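Side-chain contact in manganese-binding protein (Chlamydia trachomatis, PDB 6NSI), which binds ferrous iron, manganese and nickel, preferring iron, and delivers the metal to the membrane permease of an ABC importer: residues I26-G31 with H36-V41. Numbering follows the deposited sequence.
Sequences IVLIDG and HSYEMV. With FE (Fe (III) ion), chain B.
The CG1 branch of I29 rests on one face of the Y38 ring, and this overlap makes up much of the contact. Its CG1 sits over the centre of the ring, 3.6 Å from the Y38 ring centroid and 13° off the ring normal, a CH-pi contact made squarely on the face. One bond further out, I29 CD1 lies over the CB-CG end of the ring, 3.6 Å from Y38 CB, so the isoleucine branch covers both the ring and its stem. I29 points toward the root of the tyrosine while the tyrosine runs back toward the isoleucine's own backbone, and the two overlap antiparallel. Y38 holds CG anti to its backbone N (chi1 -175°), which carries the ring back along I29 toward L28.

L28 adds a looser apolar touch: its CD2 is 4.4 Å from Y38 CE2. L28 also packs on L5 of strand 3-6, M48 of helix 44-50 and L67 of helix 65-71.

No hydrogen bond joins the two segments. Y38 OH comes within 3.6 Å of the carbonyl O of L28, but the phenol bonds instead to D44 at the start of helix 44-50. D44 OD2 takes hydrogen bonds with both Y38 OH and the backbone N-H of V41, tying ring and loop to one carboxylate oxygen. On the other segment, D30 forms a salt bridge with R9.

Two residues before Y38, the chain reaches the metal. H36 NE2 binds the iron(III) ion at 2.1 Å, with H102, H168 and D260 completing the protein ligands, while the backbone N of H36 is held by D34. The contact packs the H36-bearing loop between strand 24-27 and helix 44-50 against the end of that edge strand, beside the iron site, consistent with a metal-binding protein of the bacterial solute-binding protein 9 family.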
ATOM      1  N   ILE A  26     -16.858   4.892  -8.425  1.00 42.32           N
ATOM      2  CA  ILE A  26     -15.953   5.879  -8.985  1.00 40.31           C
ATOM      3  C   ILE A  26     -14.727   5.959  -8.085  1.00 39.64           C
ATOM      4  O   ILE A  26     -14.766   5.637  -6.895  1.00 35.65           O
ATOM      5  CB  ILE A  26     -16.609   7.272  -9.157  1.00 40.75           C
ATOM      6  CG1 ILE A  26     -17.457   7.641  -7.941  1.00 45.42           C
ATOM      7  CG2 ILE A  26     -17.464   7.303 -10.416  1.00 45.21           C
ATOM      8  CD1 ILE A  26     -17.964   9.103  -7.962  1.00 46.97           C
ATOM      9  N   VAL A  27     -13.623   6.385  -8.675  1.00 38.64           N
ATOM     10  CA  VAL A  27     -12.381   6.544  -7.940  1.00 42.41           C
ATOM     11  C   VAL A  27     -11.880   7.958  -8.174  1.00 37.18           C
ATOM     12  O   VAL A  27     -11.903   8.456  -9.304  1.00 39.88           O
ATOM     13  CB  VAL A  27     -11.321   5.494  -8.345  1.00 39.89           C
ATOM     14  CG1 VAL A  27     -10.888   5.652  -9.811  1.00 37.58           C
ATOM     15  CG2 VAL A  27     -10.139   5.582  -7.426  1.00 31.68           C
ATOM     16  N   LEU A  28     -11.492   8.625  -7.092  1.00 33.34           N
ATOM     17  CA  LEU A  28     -10.929   9.992  -7.176  1.00 35.00           C
ATOM     18  C   LEU A  28      -9.503  10.027  -7.730  1.00 36.49           C
ATOM     19  O   LEU A  28      -9.249  10.767  -8.647  1.00 38.77           O
ATOM     20  CB  LEU A  28     -10.931  10.598  -5.782  1.00 36.19           C
ATOM     21  CG  LEU A  28     -11.597  11.958  -5.689  1.00 41.11           C
ATOM     22  CD1 LEU A  28     -13.058  11.839  -6.051  1.00 45.68           C
ATOM     23  CD2 LEU A  28     -11.419  12.528  -4.303  1.00 35.67           C
ATOM     24  N   ILE A  29      -8.639   9.175  -7.208  1.00 35.44           N
ATOM     25  CA  ILE A  29      -7.195   9.207  -7.555  1.00 30.01           C
ATOM     26  C   ILE A  29      -6.831   7.924  -8.291  1.00 35.23           C
ATOM     27  O   ILE A  29      -7.112   6.848  -7.794  1.00 30.99           O
ATOM     28  CB  ILE A  29      -6.368   9.352  -6.264  1.00 33.09           C
ATOM     29  CG1 ILE A  29      -6.804  10.542  -5.412  1.00 28.29           C
ATOM     30  CG2 ILE A  29      -4.877   9.360  -6.546  1.00 27.48           C
ATOM     31  CD1 ILE A  29      -6.146  10.609  -4.078  1.00 27.30           C
ATOM     32  N   ASP A  30      -6.280   8.082  -9.478  1.00 36.55           N
ATOM     33  CA  ASP A  30      -5.778   6.953 -10.252  1.00 37.13           C
ATOM     34  C   ASP A  30      -4.626   7.442 -11.117  1.00 46.40           C
ATOM     35  O   ASP A  30      -4.356   8.649 -11.209  1.00 41.64           O
ATOM     36  CB  ASP A  30      -6.865   6.307 -11.128  1.00 43.11           C
ATOM     37  CG  ASP A  30      -6.463   4.914 -11.638  1.00 48.61           C
ATOM     38  OD1 ASP A  30      -5.322   4.465 -11.361  1.00 45.31           O
ATOM     39  OD2 ASP A  30      -7.291   4.261 -12.310  1.00 44.88           O
ATOM     40  N   GLY A  31      -3.927   6.473 -11.730  1.00 49.44           N
ATOM     41  CA  GLY A  31      -2.853   6.781 -12.657  1.00 40.26           C
ATOM     42  C   GLY A  31      -1.525   7.056 -11.974  1.00 43.19           C
ATOM     43  O   GLY A  31      -1.211   6.537 -10.902  1.00 44.67           O
ATOM     44  N   HIS A  36      -0.574  11.027  -1.792  1.00 29.23           N
ATOM     45  CA  HIS A  36      -0.267  11.743  -0.555  1.00 33.11           C
ATOM     46  C   HIS A  36      -0.588  13.226  -0.671  1.00 35.48           C
ATOM     47  O   HIS A  36      -1.061  13.846   0.288  1.00 44.38           O
ATOM     48  CB  HIS A  36       1.213  11.584  -0.201  1.00 33.75           C
ATOM     49  CG  HIS A  36       1.618  10.180   0.122  1.00 31.62           C
ATOM     50  ND1 HIS A  36       1.530   9.657   1.392  1.00 30.74           N
ATOM     51  CD2 HIS A  36       2.137   9.200  -0.655  1.00 32.37           C
ATOM     52  CE1 HIS A  36       1.969   8.411   1.385  1.00 30.28           C
ATOM     53  NE2 HIS A  36       2.339   8.108   0.154  1.00 28.62           N
ATOM     54  N   SER A  37      -0.302  13.820  -1.828  1.00 32.97           N
ATOM     55  CA  SER A  37      -0.426  15.258  -2.010  1.00 41.82           C
ATOM     56  C   SER A  37      -1.531  15.611  -2.991  1.00 43.88           C
ATOM     57  O   SER A  37      -1.544  16.726  -3.530  1.00 48.73           O
ATOM     58  CB  SER A  37       0.903  15.846  -2.473  1.00 41.66           C
ATOM     59  OG  SER A  37       1.205  15.380  -3.776  1.00 36.48           O
ATOM     60  N   TYR A  38      -2.454  14.681  -3.233  1.00 35.31           N
ATOM     61  CA  TYR A  38      -3.531  14.934  -4.172  1.00 38.94           C
ATOM     62  C   TYR A  38      -4.359  16.112  -3.693  1.00 41.07           C
ATOM     63  O   TYR A  38      -4.771  16.167  -2.533  1.00 41.79           O
ATOM     64  CB  TYR A  38      -4.419  13.707  -4.317  1.00 39.48           C
ATOM     65  CG  TYR A  38      -5.495  13.857  -5.369  1.00 37.93           C
ATOM     66  CD1 TYR A  38      -5.199  13.716  -6.712  1.00 36.79           C
ATOM     67  CD2 TYR A  38      -6.806  14.141  -5.015  1.00 41.44           C
ATOM     68  CE1 TYR A  38      -6.173  13.835  -7.673  1.00 42.35           C
ATOM     69  CE2 TYR A  38      -7.789  14.267  -5.971  1.00 42.44           C
ATOM     70  CZ  TYR A  38      -7.466  14.123  -7.302  1.00 38.30           C
ATOM     71  OH  TYR A  38      -8.442  14.245  -8.270  1.00 39.05           O
ATOM     72  N   GLU A  39      -4.578  17.068  -4.580  1.00 46.56           N
ATOM     73  CA  GLU A  39      -5.510  18.152  -4.320  1.00 48.00           C
ATOM     74  C   GLU A  39      -6.700  17.959  -5.244  1.00 37.97           C
ATOM     75  O   GLU A  39      -6.539  17.540  -6.395  1.00 39.82           O
ATOM     76  CB  GLU A  39      -4.858  19.528  -4.528  1.00 51.87           C
ATOM     77  CG  GLU A  39      -3.625  19.785  -3.643  1.00 49.36           C
ATOM     78  CD  GLU A  39      -3.957  20.463  -2.300  1.00 61.42           C
ATOM     79  OE1 GLU A  39      -3.009  20.741  -1.518  1.00 51.01           O
ATOM     80  OE2 GLU A  39      -5.155  20.719  -2.025  1.00 54.65           O
ATOM     81  N   MET A  40      -7.897  18.218  -4.728  1.00 44.60           N
ATOM     82  CA  MET A  40      -9.083  17.967  -5.532  1.00 43.12           C
ATOM     83  C   MET A  40      -9.056  18.810  -6.797  1.00 43.27           C
ATOM     84  O   MET A  40      -8.641  19.973  -6.784  1.00 39.08           O
ATOM     85  CB  MET A  40     -10.347  18.247  -4.725  1.00 45.95           C
ATOM     86  CG  MET A  40     -10.580  17.208  -3.640  1.00 46.83           C
ATOM     87  SD  MET A  40     -11.655  17.827  -2.353  1.00 51.54           S
ATOM     88  CE  MET A  40     -13.148  18.083  -3.319  1.00 48.07           C
ATOM     89  N   VAL A  41      -9.460  18.189  -7.900  1.00 40.41           N
ATOM     90  CA  VAL A  41      -9.611  18.861  -9.170  1.00 48.00           C
ATOM     91  C   VAL A  41     -11.088  19.190  -9.365  1.00 54.08           C
ATOM     92  O   VAL A  41     -11.958  18.694  -8.651  1.00 46.58           O
ATOM     93  CB  VAL A  41      -9.056  18.007 -10.340  1.00 47.06           C
ATOM     94  CG1 VAL A  41      -7.558  17.693 -10.117  1.00 44.04           C
ATOM     95  CG2 VAL A  41      -9.850  16.722 -10.485  1.00 43.03           C
TER
HETATM   96 FE    FE B 401       3.368   6.385  -0.299  1.00 24.07          FE